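Local coordinates for xylose isomerase domain protein TIM barrel (Planctomyces limnophilus, PDB 3TVA) that binds a magnesium ion inside a xylose isomerase-like TIM barrel and probably acts as an isomerase, at residues E51-F56 with A111-C116. Residues are numbered along the deposited sequence; the frame is centred on the assembly and turned at random.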
ATOM      1  N   GLU A  51      11.531 -18.225 -12.408  1.00 21.46           N
ATOM      2  CA  GLU A  51      10.902 -18.534 -13.688  1.00 28.69           C
ATOM      3  C   GLU A  51       9.522 -17.875 -13.781  1.00 25.50           C
ATOM      4  O   GLU A  51       9.145 -17.384 -14.846  1.00 25.64           O
ATOM      5  CB  GLU A  51      10.817 -20.050 -13.901  1.00 32.57           C
ATOM      6  CG  GLU A  51      12.180 -20.744 -14.012  1.00 52.21           C
ATOM      7  CD  GLU A  51      12.978 -20.789 -12.688  1.00 66.02           C
ATOM      8  OE1 GLU A  51      14.221 -20.627 -12.744  1.00 76.31           O
ATOM      9  OE2 GLU A  51      12.377 -20.989 -11.600  1.00 60.65           O
ATOM     10  N   HIS A  52       8.778 -17.872 -12.670  1.00 19.63           N
ATOM     11  CA  HIS A  52       7.514 -17.133 -12.582  1.00 18.61           C
ATOM     12  C   HIS A  52       7.702 -15.618 -12.677  1.00 20.25           C
ATOM     13  O   HIS A  52       6.868 -14.921 -13.252  1.00 19.19           O
ATOM     14  CB  HIS A  52       6.762 -17.459 -11.287  1.00 19.66           C
ATOM     15  CG  HIS A  52       6.151 -18.822 -11.275  1.00 23.73           C
ATOM     16  ND1 HIS A  52       6.757 -19.904 -10.669  1.00 26.67           N
ATOM     17  CD2 HIS A  52       5.003 -19.290 -11.824  1.00 25.58           C
ATOM     18  CE1 HIS A  52       6.005 -20.978 -10.840  1.00 26.61           C
ATOM     19  NE2 HIS A  52       4.934 -20.632 -11.532  1.00 26.82           N
ATOM     20  N   ALA A  53       8.782 -15.106 -12.096  1.00 18.08           N
ATOM     21  CA  ALA A  53       9.011 -13.671 -12.120  1.00 21.66           C
ATOM     22  C   ALA A  53       9.282 -13.237 -13.547  1.00 22.16           C
ATOM     23  O   ALA A  53       8.833 -12.175 -13.986  1.00 25.00           O
ATOM     24  CB  ALA A  53      10.180 -13.287 -11.223  1.00 16.84           C
ATOM     25  N   GLN A  54      10.025 -14.059 -14.269  1.00 18.43           N
ATOM     26  CA  GLN A  54      10.394 -13.712 -15.633  1.00 26.03           C
ATOM     27  C   GLN A  54       9.180 -13.766 -16.559  1.00 22.44           C
ATOM     28  O   GLN A  54       9.041 -12.932 -17.445  1.00 20.69           O
ATOM     29  CB  GLN A  54      11.545 -14.601 -16.125  1.00 35.56           C
ATOM     30  CG  GLN A  54      12.858 -14.236 -15.409  1.00 47.66           C
ATOM     31  CD  GLN A  54      14.012 -15.178 -15.699  1.00 55.95           C
ATOM     32  OE1 GLN A  54      13.848 -16.401 -15.734  1.00 56.61           O
ATOM     33  NE2 GLN A  54      15.198 -14.606 -15.894  1.00 60.11           N
ATOM     34  N   ALA A  55       8.295 -14.735 -16.338  1.00 18.39           N
ATOM     35  CA  ALA A  55       7.050 -14.798 -17.094  1.00 20.41           C
ATOM     36  C   ALA A  55       6.178 -13.571 -16.787  1.00 20.68           C
ATOM     37  O   ALA A  55       5.592 -12.981 -17.691  1.00 21.15           O
ATOM     38  CB  ALA A  55       6.292 -16.096 -16.803  1.00 20.22           C
ATOM     39  N   PHE A  56       6.098 -13.184 -15.521  1.00 17.97           N
ATOM     40  CA  PHE A  56       5.251 -12.050 -15.148  1.00 20.38           C
ATOM     41  C   PHE A  56       5.782 -10.722 -15.729  1.00 21.01           C
ATOM     42  O   PHE A  56       5.003  -9.884 -16.211  1.00 23.78           O
ATOM     43  CB  PHE A  56       5.075 -11.957 -13.626  1.00 20.42           C
ATOM     44  CG  PHE A  56       4.227 -10.785 -13.184  1.00 24.46           C
ATOM     45  CD1 PHE A  56       2.853 -10.774 -13.422  1.00 26.77           C
ATOM     46  CD2 PHE A  56       4.804  -9.694 -12.543  1.00 23.80           C
ATOM     47  CE1 PHE A  56       2.066  -9.690 -13.021  1.00 26.59           C
ATOM     48  CE2 PHE A  56       4.027  -8.610 -12.135  1.00 24.76           C
ATOM     49  CZ  PHE A  56       2.661  -8.607 -12.377  1.00 24.87           C
ATOM     50  N   ALA A 111      10.613  -9.466  -6.541  1.00 14.34           N
ATOM     51  CA  ALA A 111      10.566  -8.101  -7.080  1.00 15.19           C
ATOM     52  C   ALA A 111      11.858  -7.745  -7.847  1.00 20.05           C
ATOM     53  O   ALA A 111      11.825  -7.067  -8.875  1.00 17.59           O
ATOM     54  CB  ALA A 111      10.328  -7.086  -5.957  1.00 13.04           C
ATOM     55  N   SER A 112      12.993  -8.212  -7.340  1.00 18.93           N
ATOM     56  CA  SER A 112      14.270  -8.006  -8.028  1.00 23.19           C
ATOM     57  C   SER A 112      14.325  -8.701  -9.406  1.00 21.11           C
ATOM     58  O   SER A 112      14.773  -8.120 -10.383  1.00 20.82           O
ATOM     59  CB  SER A 112      15.424  -8.482  -7.141  1.00 26.39           C
ATOM     60  OG  SER A 112      16.658  -8.294  -7.793  1.00 35.54           O
ATOM     61  N   TRP A 113      13.856  -9.941  -9.481  1.00 17.23           N
ATOM     62  CA  TRP A 113      13.776 -10.655 -10.753  1.00 21.34           C
ATOM     63  C   TRP A 113      12.796  -9.983 -11.730  1.00 20.99           C
ATOM     64  O   TRP A 113      13.016  -9.955 -12.933  1.00 24.23           O
ATOM     65  CB  TRP A 113      13.364 -12.104 -10.501  1.00 21.16           C
ATOM     66  CG  TRP A 113      14.356 -12.906  -9.720  1.00 30.24           C
ATOM     67  CD1 TRP A 113      15.722 -12.851  -9.821  1.00 35.96           C
ATOM     68  CD2 TRP A 113      14.067 -13.902  -8.718  1.00 27.58           C
ATOM     69  NE1 TRP A 113      16.297 -13.756  -8.952  1.00 36.74           N
ATOM     70  CE2 TRP A 113      15.307 -14.406  -8.260  1.00 34.59           C
ATOM     71  CE3 TRP A 113      12.885 -14.422  -8.176  1.00 25.61           C
ATOM     72  CZ2 TRP A 113      15.395 -15.406  -7.271  1.00 33.93           C
ATOM     73  CZ3 TRP A 113      12.973 -15.413  -7.195  1.00 31.53           C
ATOM     74  CH2 TRP A 113      14.222 -15.896  -6.756  1.00 31.01           C
ATOM     75  N   VAL A 114      11.721  -9.422 -11.192  1.00 18.40           N
ATOM     76  CA  VAL A 114      10.732  -8.701 -11.983  1.00 21.23           C
ATOM     77  C   VAL A 114      11.273  -7.352 -12.464  1.00 22.54           C
ATOM     78  O   VAL A 114      10.878  -6.867 -13.524  1.00 20.17           O
ATOM     79  CB  VAL A 114       9.406  -8.516 -11.175  1.00 19.29           C
ATOM     80  CG1 VAL A 114       8.499  -7.480 -11.806  1.00 20.53           C
ATOM     81  CG2 VAL A 114       8.674  -9.857 -11.065  1.00 18.69           C
ATOM     82  N   GLY A 115      12.190  -6.762 -11.700  1.00 21.17           N
ATOM     83  CA  GLY A 115      12.730  -5.456 -12.041  1.00 20.69           C
ATOM     84  C   GLY A 115      11.995  -4.316 -11.351  1.00 26.70           C
ATOM     85  O   GLY A 115      12.081  -3.162 -11.768  1.00 28.25           O
ATOM     86  N   CYS A 116      11.263  -4.636 -10.287  1.00 21.48           N
ATOM     87  CA  CYS A 116      10.507  -3.633  -9.541  1.00 19.21           C
ATOM     88  C   CYS A 116      11.324  -3.091  -8.358  1.00 21.30           C
ATOM     89  O   CYS A 116      11.788  -3.864  -7.518  1.00 21.49           O
ATOM     90  CB  CYS A 116       9.208  -4.252  -9.029  1.00 21.27           C
ATOM     91  SG  CYS A 116       8.224  -3.148  -8.023  1.00 25.89           S
TER
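Two outer helices of the TIM barrel, 50-62 and 97-114, pack against each other where A53 meets W113 and V114. The CA atoms of A53 and V114 come within 5.3 Å, a close approach that the small alanine side chain permits. The A53 side chain points toward the other helix, and its CB touches W113 CB at 3.5 Å. It also lies 3.7 Å from V114 CG2. The same methyl, V114 CG2, sits 3.7 Å from the backbone O of A53. It is set there by chi1 165°, which turns CG2 anti to the carbonyl carbon. In this (beta/alpha)8 fold, helix 50-62 leads into strand 66-71 and helix 97-114 into strand 118-121, and these two strands are parallel neighbours. F56 chi1 of 179° places the ring beside its carbonyl carbon, where CD2 comes within 4.1 Å of V114 CG2. That methyl lies at the ring edge near its plane. F56 also touches V67 of strand 66-71. Helix 97-114 ends directly after V114 in a Schellman motif. G115, with positive phi, is its C-prime residue. C116 N hydrogen-bonds to A111 O (2.9 Å), and G115 N makes a weak bond to S112 O (3.2 Å). The C116 side chain then packs on V67 and I70.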